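Local coordinates for protein D-aminopeptidase (Burkholderia sp. LK4, PDB 5TZB) that probably removes N-terminal beta-amino acids from peptides, as an Ntn-type beta-aminopeptidase of peptidase family S58, at residues L153-W157 with G158-S162; V235-V238 with L239-V242. All coordinates share one frame; numbering follows the deposited sequence.

How the contacts relate
Both contacts are local, each within one continuous run of a loop, partly buried and well away from the centre of the chain. Contact 1 connects strand 144-148 to helix 163-172 and meets the second subunit; contact 2 lies between strands 213-220 and 260-266, beside helix 371-380, and meets the third subunit. They share no elements: their centres are 31 Å apart, and their nearest atoms about 14 Å. In contact 1 the chemistry is polar, with a carboxylate-imidazole bond and an ordered water bridging the loop. In contact 2 valine and leucine pack on the inner side, while the charged Glu237 and Arg240 lie toward the solvent and the neighbouring subunit.

Contact 1 of 2, residues L153-W157 with G158-S162; sequences LNDIW and GQHVS
The carbonyl oxygen Asp155 O is gripped twice, by Gly158 N at 3.0 Å and by a water whose oxygen lies 3.1 Å from it. The first bond joins residues three apart, as in a beta turn, with its donor above the carbonyl plane; it directly follows an inverse gamma turn centred on Asp155. The same water accepts from His160 N, 3.0 Å away, and from Asn154 ND2, tying three backbone or amide groups across the loop.

A second link runs from side chain to side chain. His160 NE2 donates to Asp155 OD2 over 2.8 Å, nearly straight at 169°. The oxygen lies almost in the imidazole plane but is itself met from above its own carboxylate plane; the two planes are turned 57° apart. Asp155 CG stands anti to the backbone N (chi1 178°), which brings the acid out beside Gly158 and within range of the ring. Glycine suits that position because carboxylate and imidazole both crowd its alpha carbon, with Asp155 OD2 only 3.5 Å from Gly158 CA. The carbonyl oxygen Gly158 O sits 3.9 Å above the centre of the His160 ring, covering one face. Gln159 has a positive phi, a left-handed backbone conformation just before His160, whose side chain points back toward Asp155.

Gln159 NE2 bonds to His117 O and to Asp124 O of the second subunit, and the indole of Trp157 meets the His117 ring. The loop rests on strand 63-71 through Asn154, His160 and Val161; it follows strand 144-148 and ends at Ser162, the N-cap of helix 163-172.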
loop_
_atom_site.group_PDB
_atom_site.type_symbol
_atom_site.label_atom_id
_atom_site.label_comp_id
_atom_site.label_asym_id
_atom_site.label_seq_id
_atom_site.Cartn_x
_atom_site.Cartn_y
_atom_site.Cartn_z
ATOM N N LEU C 153 -31.374 -8.512 -10.636
ATOM C CA LEU C 153 -32.523 -9.180 -10.039
ATOM C C LEU C 153 -33.216 -8.346 -8.975
ATOM O O LEU C 153 -34.372 -8.593 -8.658
ATOM C CB LEU C 153 -32.102 -10.533 -9.441
ATOM C CG LEU C 153 -31.573 -11.582 -10.420
ATOM C CD1 LEU C 153 -31.053 -12.813 -9.687
ATOM C CD2 LEU C 153 -32.705 -11.971 -11.379
ATOM N N ASN C 154 -32.505 -7.361 -8.430
ATOM C CA ASN C 154 -33.020 -6.535 -7.337
ATOM C C ASN C 154 -33.208 -5.086 -7.764
ATOM O O ASN C 154 -32.446 -4.572 -8.588
ATOM C CB ASN C 154 -32.065 -6.583 -6.135
ATOM C CG ASN C 154 -32.542 -5.735 -4.967
ATOM O OD1 ASN C 154 -33.666 -5.896 -4.487
ATOM N ND2 ASN C 154 -31.699 -4.800 -4.529
ATOM N N ASP C 155 -34.208 -4.429 -7.187
ATOM C CA ASP C 155 -34.423 -3.000 -7.377
ATOM C C ASP C 155 -33.402 -2.239 -6.529
ATOM O O ASP C 155 -33.716 -1.725 -5.456
ATOM C CB ASP C 155 -35.863 -2.633 -6.993
ATOM C CG ASP C 155 -36.153 -1.144 -7.125
ATOM O OD1 ASP C 155 -35.486 -0.461 -7.932
ATOM O OD2 ASP C 155 -37.066 -0.664 -6.422
ATOM N N ILE C 156 -32.173 -2.163 -7.024
ATOM C CA ILE C 156 -31.074 -1.694 -6.194
ATOM C C ILE C 156 -31.149 -0.185 -5.950
ATOM O O ILE C 156 -30.613 0.311 -4.955
ATOM C CB ILE C 156 -29.698 -2.066 -6.804
ATOM C CG1 ILE C 156 -28.606 -1.995 -5.728
ATOM C CG2 ILE C 156 -29.369 -1.192 -8.033
ATOM C CD1 ILE C 156 -27.228 -2.482 -6.173
ATOM N N TRP C 157 -31.822 0.538 -6.846
ATOM C CA TRP C 157 -32.013 1.975 -6.672
ATOM C C TRP C 157 -33.108 2.259 -5.654
ATOM O O TRP C 157 -33.208 3.365 -5.129
ATOM C CB TRP C 157 -32.341 2.638 -8.010
ATOM C CG TRP C 157 -31.145 2.793 -8.893
ATOM C CD1 TRP C 157 -30.837 2.046 -10.000
ATOM C CD2 TRP C 157 -30.086 3.757 -8.752
ATOM N NE1 TRP C 157 -29.649 2.482 -10.550
ATOM C CE2 TRP C 157 -29.167 3.523 -9.802
ATOM C CE3 TRP C 157 -29.826 4.784 -7.839
ATOM C CZ2 TRP C 157 -28.015 4.294 -9.970
ATOM C CZ3 TRP C 157 -28.682 5.539 -8.000
ATOM C CH2 TRP C 157 -27.786 5.291 -9.061
ATOM N N GLY C 158 -33.907 1.240 -5.358
ATOM C CA GLY C 158 -35.006 1.367 -4.424
ATOM C C GLY C 158 -34.547 1.448 -2.977
ATOM O O GLY C 158 -35.323 1.854 -2.112
ATOM N N GLN C 159 -33.310 1.029 -2.716
ATOM C CA GLN C 159 -32.713 1.081 -1.372
ATOM C C GLN C 159 -33.668 0.498 -0.336
ATOM O O GLN C 159 -34.133 1.198 0.569
ATOM C CB GLN C 159 -32.292 2.525 -1.020
ATOM C CG GLN C 159 -31.086 3.020 -1.857
ATOM C CD GLN C 159 -30.611 4.438 -1.513
ATOM O OE1 GLN C 159 -31.396 5.384 -1.503
ATOM N NE2 GLN C 159 -29.318 4.586 -1.253
ATOM N N HIS C 160 -33.950 -0.796 -0.466
ATOM C CA HIS C 160 -35.013 -1.420 0.325
ATOM C C HIS C 160 -34.534 -2.030 1.646
ATOM O O HIS C 160 -35.343 -2.546 2.416
ATOM C CB HIS C 160 -35.716 -2.503 -0.494
ATOM C CG HIS C 160 -36.406 -1.983 -1.714
ATOM N ND1 HIS C 160 -37.654 -1.402 -1.674
ATOM C CD2 HIS C 160 -36.036 -1.995 -3.016
ATOM C CE1 HIS C 160 -38.012 -1.053 -2.897
ATOM N NE2 HIS C 160 -37.049 -1.402 -3.730
ATOM N N VAL C 161 -33.231 -1.975 1.911
ATOM C CA VAL C 161 -32.691 -2.515 3.160
ATOM C C VAL C 161 -32.731 -1.459 4.250
ATOM O O VAL C 161 -32.331 -0.316 4.023
ATOM C CB VAL C 161 -31.232 -3.022 2.989
ATOM C CG1 VAL C 161 -30.655 -3.542 4.323
ATOM C CG2 VAL C 161 -31.176 -4.099 1.918
ATOM N N SER C 162 -33.205 -1.843 5.433
ATOM C CA SER C 162 -33.387 -0.900 6.533
ATOM C C SER C 162 -32.736 -1.377 7.828
ATOM O O SER C 162 -32.250 -2.506 7.912
ATOM C CB SER C 162 -34.875 -0.672 6.779
ATOM O OG SER C 162 -35.446 -1.836 7.348
HETATM O O HOH W 1 -32.599 -2.430 -2.605
HETATM O O HOH W 2 -32.797 5.601 -4.181
#

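Contact 2 of 2, residues V235-V238 with L239-V242; sequences VGEV and LRHV
The backbone makes a short 3-10 turn through Val235-Glu237, continued by Leu239 N donating to Gly236 O at 3.1 Å, and then a type I beta turn from Leu239 to Val242. Leu239 lies back over the start of the first turn. Its CG is 3.3 Å from Val235 O, and its CD1 meets Val235 CG2 at 3.6 Å, methyl against methyl, the two side chains crossing obliquely. With CG2 anti to the backbone N, Val235 directs that methyl beside its carbonyl carbon, on the side where Leu239 CD1 lies. Branched apolar residues suit this side: Val235 and Val238 also touch Ala377 of helix 371-380, Leu239 packs on Phe194, and Gly236 shares a backbone hydrogen bond with Leu228.

The 3-10 segment and the type I turn follow one another in the loop that joins strand 213-220 to strand 260-266, antiparallel neighbours in one sheet of this Ntn-hydrolase-type enzyme. Arg225 NH1 binds both Leu239 O and Val242 O, the two ends of the second turn.

The long side chains take the outer side. Arg240 bends at chi3 (-110°), laying its guanidinium with one face over Glu237 CA, 3.9 Å from the plane and toward the rim of the group. Arg240 N is buried here without a hydrogen-bonding partner. Glu237 OE1 stays 4.9 Å from Arg240 NH2, forming its salt bridge instead with Arg29 of the third subunit. His241 turns its CE1 edge to Val238 O, 3.3 Å away and in the ring plane, while Val242 CG2 sits 3.6 Å above one face of the imidazole, toward its rim.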
loop_
_atom_site.group_PDB
_atom_site.type_symbol
_atom_site.label_atom_id
_atom_site.label_comp_id
_atom_site.label_asym_id
_atom_site.label_seq_id
_atom_site.Cartn_x
_atom_site.Cartn_y
_atom_site.Cartn_z
ATOM N N VAL C 235 -14.965 -27.097 -15.864
ATOM C CA VAL C 235 -16.373 -27.430 -15.989
ATOM C C VAL C 235 -17.148 -26.351 -16.756
ATOM O O VAL C 235 -18.092 -26.653 -17.496
ATOM C CB VAL C 235 -16.970 -27.659 -14.567
ATOM C CG1 VAL C 235 -16.782 -26.443 -13.706
ATOM C CG2 VAL C 235 -18.391 -28.000 -14.619
ATOM N N GLY C 236 -16.710 -25.098 -16.634
ATOM C CA GLY C 236 -17.336 -23.994 -17.342
ATOM C C GLY C 236 -17.340 -24.145 -18.860
ATOM O O GLY C 236 -18.267 -23.686 -19.540
ATOM N N GLU C 237 -16.296 -24.776 -19.393
ATOM C CA GLU C 237 -16.144 -24.919 -20.836
ATOM C C GLU C 237 -17.204 -25.840 -21.444
ATOM O O GLU C 237 -17.537 -25.710 -22.619
ATOM C CB GLU C 237 -14.747 -25.444 -21.164
ATOM C CG GLU C 237 -13.628 -24.470 -20.803
ATOM C CD GLU C 237 -12.241 -24.977 -21.189
ATOM O OE1 GLU C 237 -12.142 -26.022 -21.870
ATOM O OE2 GLU C 237 -11.249 -24.312 -20.833
ATOM N N VAL C 238 -17.750 -26.750 -20.644
ATOM C CA VAL C 238 -18.807 -27.631 -21.144
ATOM C C VAL C 238 -20.179 -27.229 -20.583
ATOM O O VAL C 238 -21.122 -28.028 -20.590
ATOM C CB VAL C 238 -18.533 -29.124 -20.800
ATOM C CG1 VAL C 238 -17.242 -29.591 -21.453
ATOM C CG2 VAL C 238 -18.469 -29.327 -19.302
ATOM N N LEU C 239 -20.285 -25.989 -20.102
ATOM C CA LEU C 239 -21.552 -25.487 -19.574
ATOM C C LEU C 239 -21.985 -24.194 -20.265
ATOM O O LEU C 239 -22.858 -23.480 -19.770
ATOM C CB LEU C 239 -21.447 -25.262 -18.059
ATOM C CG LEU C 239 -21.381 -26.483 -17.137
ATOM C CD1 LEU C 239 -21.185 -26.038 -15.704
ATOM C CD2 LEU C 239 -22.639 -27.347 -17.253
ATOM N N ARG C 240 -21.363 -23.877 -21.396
ATOM C CA ARG C 240 -21.721 -22.663 -22.118
ATOM C C ARG C 240 -23.144 -22.661 -22.670
ATOM O O ARG C 240 -23.720 -21.595 -22.862
ATOM C CB ARG C 240 -20.733 -22.377 -23.251
ATOM C CG ARG C 240 -19.310 -22.117 -22.783
ATOM C CD ARG C 240 -18.439 -21.733 -23.962
ATOM N NE ARG C 240 -17.476 -22.774 -24.290
ATOM C CZ ARG C 240 -16.163 -22.578 -24.356
ATOM N NH1 ARG C 240 -15.654 -21.368 -24.149
ATOM N NH2 ARG C 240 -15.360 -23.591 -24.658
ATOM N N HIS C 241 -23.712 -23.837 -22.914
ATOM C CA HIS C 241 -25.023 -23.933 -23.567
ATOM C C HIS C 241 -26.179 -23.462 -22.673
ATOM O O HIS C 241 -27.231 -23.055 -23.168
ATOM C CB HIS C 241 -25.277 -25.383 -24.007
ATOM C CG HIS C 241 -25.245 -26.358 -22.873
ATOM N ND1 HIS C 241 -24.066 -26.803 -22.310
ATOM C CD2 HIS C 241 -26.243 -26.966 -22.189
ATOM C CE1 HIS C 241 -24.340 -27.640 -21.322
ATOM N NE2 HIS C 241 -25.654 -27.756 -21.229
ATOM N N VAL C 242 -25.992 -23.540 -21.364
ATOM C CA VAL C 242 -27.039 -23.164 -20.420
ATOM C C VAL C 242 -27.331 -21.660 -20.528
ATOM O O VAL C 242 -26.405 -20.853 -20.654
ATOM C CB VAL C 242 -26.649 -23.545 -18.964
ATOM C CG1 VAL C 242 -27.748 -23.171 -17.994
ATOM C CG2 VAL C 242 -26.394 -25.039 -18.865
#